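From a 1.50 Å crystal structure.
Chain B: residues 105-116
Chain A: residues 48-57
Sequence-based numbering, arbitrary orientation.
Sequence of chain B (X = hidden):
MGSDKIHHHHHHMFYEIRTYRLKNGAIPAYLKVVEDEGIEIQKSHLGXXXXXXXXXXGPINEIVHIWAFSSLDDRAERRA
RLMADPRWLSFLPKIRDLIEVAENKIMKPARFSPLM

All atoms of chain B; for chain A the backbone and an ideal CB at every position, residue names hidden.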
# COMPACT_ATOMS: atom_id res chain seq x y z
N LYS B 105 -11.33 9.16 8.39
CA LYS B 105 -12.11 9.51 7.19
C LYS B 105 -13.49 9.91 7.66
O LYS B 105 -13.96 9.48 8.72
CB LYS B 105 -12.19 8.35 6.18
CG LYS B 105 -12.71 7.03 6.70
CD LYS B 105 -12.47 5.89 5.70
CE LYS B 105 -12.97 4.55 6.20
NZ LYS B 105 -12.49 3.46 5.23
N ILE B 106 -14.12 10.77 6.86
CA ILE B 106 -15.51 11.17 7.04
C ILE B 106 -16.37 10.53 5.96
O ILE B 106 -16.05 10.63 4.79
CB ILE B 106 -15.69 12.70 6.99
CG1 ILE B 106 -14.85 13.36 8.09
CG2 ILE B 106 -17.19 13.10 7.06
CD1 ILE B 106 -15.33 13.15 9.49
N MSE B 107 -17.46 9.87 6.37
CA MSE B 107 -18.37 9.21 5.47
C MSE B 107 -19.81 9.67 5.79
O MSE B 107 -20.08 10.20 6.89
CB MSE B 107 -18.14 7.68 5.54
CG MSE B 107 -16.59 7.20 5.24
SE MSE B 107 -16.63 5.37 5.13
CE MSE B 107 -17.23 5.19 3.35
N LYS B 108 -20.69 9.53 4.81
CA LYS B 108 -22.10 9.88 4.96
C LYS B 108 -22.89 8.59 4.91
O LYS B 108 -22.46 7.63 4.30
CB LYS B 108 -22.55 10.78 3.82
CG LYS B 108 -22.02 12.19 3.86
CD LYS B 108 -22.83 13.04 2.86
CE LYS B 108 -22.27 14.42 2.72
NZ LYS B 108 -23.08 15.17 1.73
N PRO B 109 -24.02 8.56 5.61
CA PRO B 109 -24.90 7.38 5.58
C PRO B 109 -25.72 7.28 4.29
O PRO B 109 -26.31 8.28 3.82
CB PRO B 109 -25.84 7.61 6.76
CG PRO B 109 -25.89 9.12 6.88
CD PRO B 109 -24.54 9.63 6.48
N ALA B 110 -25.82 6.06 3.76
CA ALA B 110 -26.78 5.78 2.71
C ALA B 110 -28.18 5.97 3.27
O ALA B 110 -28.40 5.92 4.48
CB ALA B 110 -26.59 4.36 2.21
N ARG B 111 -29.16 6.15 2.38
CA ARG B 111 -30.54 6.35 2.79
C ARG B 111 -31.09 5.18 3.60
O ARG B 111 -32.00 5.37 4.42
CB ARG B 111 -31.40 6.57 1.55
CG ARG B 111 -31.16 7.89 0.89
CD ARG B 111 -31.84 8.07 -0.46
NE ARG B 111 -31.97 9.50 -0.68
CZ ARG B 111 -33.02 10.24 -0.31
NH1 ARG B 111 -34.08 9.70 0.28
NH2 ARG B 111 -32.99 11.54 -0.55
N PHE B 112 -30.53 4.00 3.36
CA PHE B 112 -30.97 2.74 4.00
C PHE B 112 -30.04 2.30 5.14
O PHE B 112 -30.17 1.19 5.65
CB PHE B 112 -31.10 1.62 2.95
CG PHE B 112 -29.93 1.50 2.04
CD1 PHE B 112 -29.89 2.22 0.87
CD2 PHE B 112 -28.86 0.68 2.35
CE1 PHE B 112 -28.80 2.15 0.04
CE2 PHE B 112 -27.80 0.60 1.52
CZ PHE B 112 -27.76 1.31 0.34
N SER B 113 -29.14 3.18 5.56
CA SER B 113 -28.33 2.90 6.74
C SER B 113 -29.15 3.06 8.02
O SER B 113 -29.76 4.11 8.24
CB SER B 113 -27.15 3.86 6.82
OG SER B 113 -26.33 3.57 7.96
N PRO B 114 -29.15 2.04 8.90
CA PRO B 114 -29.79 2.24 10.22
C PRO B 114 -29.13 3.31 11.09
O PRO B 114 -29.79 3.87 11.98
CB PRO B 114 -29.64 0.86 10.90
CG PRO B 114 -29.51 -0.10 9.77
CD PRO B 114 -28.71 0.65 8.73
N LEU B 115 -27.85 3.56 10.85
CA LEU B 115 -27.12 4.68 11.43
C LEU B 115 -27.31 5.82 10.45
O LEU B 115 -26.73 5.81 9.35
CB LEU B 115 -25.64 4.34 11.64
CG LEU B 115 -25.44 3.37 12.79
CD1 LEU B 115 -24.06 2.76 12.73
CD2 LEU B 115 -25.68 4.07 14.14
N MSE B 116 -28.13 6.79 10.86
CA MSE B 116 -28.60 7.85 9.97
C MSE B 116 -27.85 9.15 10.15
O MSE B 116 -27.02 9.31 11.04
OXT MSE B 116 -28.12 10.08 9.40
CB MSE B 116 -30.10 8.11 10.22
CG MSE B 116 -30.98 6.85 10.16
SE MSE B 116 -32.78 7.10 10.55
CE MSE B 116 -32.67 7.29 12.32
N UNK A 48 -28.67 -8.54 10.71
CA UNK A 48 -28.45 -7.27 11.42
C UNK A 48 -27.49 -6.36 10.66
O UNK A 48 -26.26 -6.35 10.92
CB UNK A 48 -27.91 -7.53 12.83
N UNK A 49 -28.06 -5.55 9.78
CA UNK A 49 -27.33 -4.43 9.20
C UNK A 49 -27.10 -3.39 10.27
O UNK A 49 -28.03 -2.99 10.97
CB UNK A 49 -28.08 -3.83 8.01
N UNK A 50 -25.85 -2.97 10.41
CA UNK A 50 -25.46 -2.01 11.42
C UNK A 50 -25.38 -0.62 10.82
O UNK A 50 -25.92 0.33 11.37
CB UNK A 50 -24.12 -2.40 12.05
N UNK A 51 -24.66 -0.48 9.71
CA UNK A 51 -24.47 0.82 9.08
C UNK A 51 -24.03 0.64 7.63
O UNK A 51 -23.51 -0.40 7.26
CB UNK A 51 -23.44 1.65 9.85
N UNK A 52 -24.27 1.67 6.82
CA UNK A 52 -23.99 1.58 5.38
C UNK A 52 -23.60 2.98 4.94
O UNK A 52 -24.41 3.90 5.03
CB UNK A 52 -25.19 1.05 4.59
N UNK A 53 -22.35 3.15 4.53
CA UNK A 53 -21.78 4.48 4.36
C UNK A 53 -21.08 4.61 3.01
O UNK A 53 -20.63 3.62 2.41
CB UNK A 53 -20.80 4.79 5.49
N UNK A 54 -20.96 5.86 2.56
CA UNK A 54 -20.17 6.20 1.38
C UNK A 54 -19.23 7.38 1.66
O UNK A 54 -19.44 8.15 2.60
CB UNK A 54 -21.09 6.53 0.21
N UNK A 55 -18.19 7.50 0.84
CA UNK A 55 -17.15 8.51 0.98
C UNK A 55 -17.57 9.93 1.05
O UNK A 55 -18.50 10.35 0.35
CB UNK A 55 -16.17 8.38 -0.19
N UNK A 56 -16.86 10.70 1.88
CA UNK A 56 -16.93 12.14 1.82
C UNK A 56 -15.54 12.80 1.90
O UNK A 56 -15.18 13.58 1.01
CB UNK A 56 -17.82 12.65 2.95
N UNK A 57 -14.76 12.47 2.91
CA UNK A 57 -13.36 12.90 2.95
C UNK A 57 -12.51 11.69 3.33
O UNK A 57 -12.78 11.05 4.34
CB UNK A 57 -13.15 14.05 3.94

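Strand 105-109 of chain B pairs antiparallel with chain A from position 53 on; the turn and tail after it supply the remaining contacts.

At position 48 nothing of chain B lies within 5.5 Å of the ideal CB, so chain B places no limit on the residue; it is Glu A48.

Position 49 points toward chain B, its ideal CB 4.4 Å from Pro B114 CG. A branched aliphatic suits this apolar ring; Leu A49 sets CD2 3.7 Å from Pro B114 CD.

At position 50 CA-to-CB points away, but Leu B115 CD1 is 5.2 Å from the ideal CB, within reach of a modest aliphatic. Val A50 CG1 lies 4.1 Å from Leu B115 CD1.

Position 51 is decided by space: an ideal CB would sit 3.1 Å from Leu B115 CD1, too close for two carbons. Gly A51 avoids this.

Position 52 points toward chain B, with Phe B112 CE2 4.1 Å from the ideal CB. A large apolar or aromatic group would suit. Tyr A52 offers its ring face to the edge of Phe B112, and its OH is hydrogen-bonded elsewhere in the structure. Tyr A52 N donates to Ser B113 OG (3.0 Å), and Tyr A52 O accepts from Ala B110 N (2.9 Å).

Position 53 shares a face with Pro B109, its ideal CB 3.9 Å from Met B107 CB. Leu, Met or an aromatic would cover these groups; Phe A53 also brings CZ to 4.0 Å from Leu B115 CD1, at the ring edge.

At position 54 the backbone N donates to Lys B108 O (2.9 Å), and Lys B108 N donates to the backbone O at 54 (2.9 Å). The side chains share a face, where the aliphatic part of Lys B108 invites an aromatic or long apolar group. Phe A54, with chi1 in p, lays its ring face against Lys B108 CB.

At position 55 CA-to-CB points away and chain B sets little limit, so many residues would do; Ser A55 OG is hydrogen-bonded to a residue just outside the two stretches.

Position 56 points toward chain B. Its ideal CB is 4.3 Å from Lys B108 CG, and that side chain ends in a positive NZ, so Glu or Gln could reach toward the charge, or an aliphatic lie along the methylenes. Glu A56 OE1 stays 4.3 Å from Lys B108 NZ, beyond a salt bridge; one water links them, donating to OE1 and accepting from NZ.

At position 57 the ideal CB lies 4.2 Å from Ile B106 CB on the same face, so Val, Ile or Leu would suit; Ile A57 packs there.

Chain A (48-57) ELVGYFFSEI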
# COMPACT_ATOMS: atom_id res chain seq x y z
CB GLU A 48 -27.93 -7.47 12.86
CG GLU A 48 -28.00 -6.15 13.64
CD GLU A 48 -27.48 -6.20 15.07
OE1 GLU A 48 -27.50 -7.27 15.71
OE2 GLU A 48 -27.03 -5.13 15.56
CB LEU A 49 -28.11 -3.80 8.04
CG LEU A 49 -27.53 -2.57 7.34
CD1 LEU A 49 -26.20 -2.85 6.72
CD2 LEU A 49 -28.51 -2.07 6.29
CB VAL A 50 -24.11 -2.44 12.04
CG1 VAL A 50 -23.54 -1.34 12.95
CG2 VAL A 50 -24.30 -3.76 12.79
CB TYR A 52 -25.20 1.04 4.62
CG TYR A 52 -24.86 0.26 3.36
CD1 TYR A 52 -24.25 0.88 2.27
CD2 TYR A 52 -25.16 -1.10 3.26
CE1 TYR A 52 -23.97 0.17 1.11
CE2 TYR A 52 -24.88 -1.81 2.11
CZ TYR A 52 -24.28 -1.18 1.04
OH TYR A 52 -24.00 -1.90 -0.10
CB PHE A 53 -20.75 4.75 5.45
CG PHE A 53 -21.25 4.45 6.85
CD1 PHE A 53 -22.08 5.35 7.50
CD2 PHE A 53 -20.86 3.30 7.53
CE1 PHE A 53 -22.55 5.08 8.76
CE2 PHE A 53 -21.33 3.02 8.79
CZ PHE A 53 -22.16 3.92 9.42
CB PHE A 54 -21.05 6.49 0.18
CG PHE A 54 -21.98 7.65 0.36
CD1 PHE A 54 -23.21 7.48 0.96
CD2 PHE A 54 -21.63 8.92 -0.11
CE1 PHE A 54 -24.07 8.54 1.11
CE2 PHE A 54 -22.49 9.99 0.03
CZ PHE A 54 -23.73 9.80 0.63
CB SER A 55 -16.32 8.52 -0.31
OG SER A 55 -15.62 7.36 -0.46
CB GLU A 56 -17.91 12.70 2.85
CG GLU A 56 -17.91 14.24 2.94
CD GLU A 56 -18.31 14.94 1.62
OE1 GLU A 56 -19.00 14.32 0.78
OE2 GLU A 56 -17.94 16.15 1.45
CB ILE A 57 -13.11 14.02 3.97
CG1 ILE A 57 -13.94 15.26 3.63
CG2 ILE A 57 -11.63 14.39 4.01
CD1 ILE A 57 -14.12 16.25 4.79
O HOH W 1 -21.20 14.95 -0.43
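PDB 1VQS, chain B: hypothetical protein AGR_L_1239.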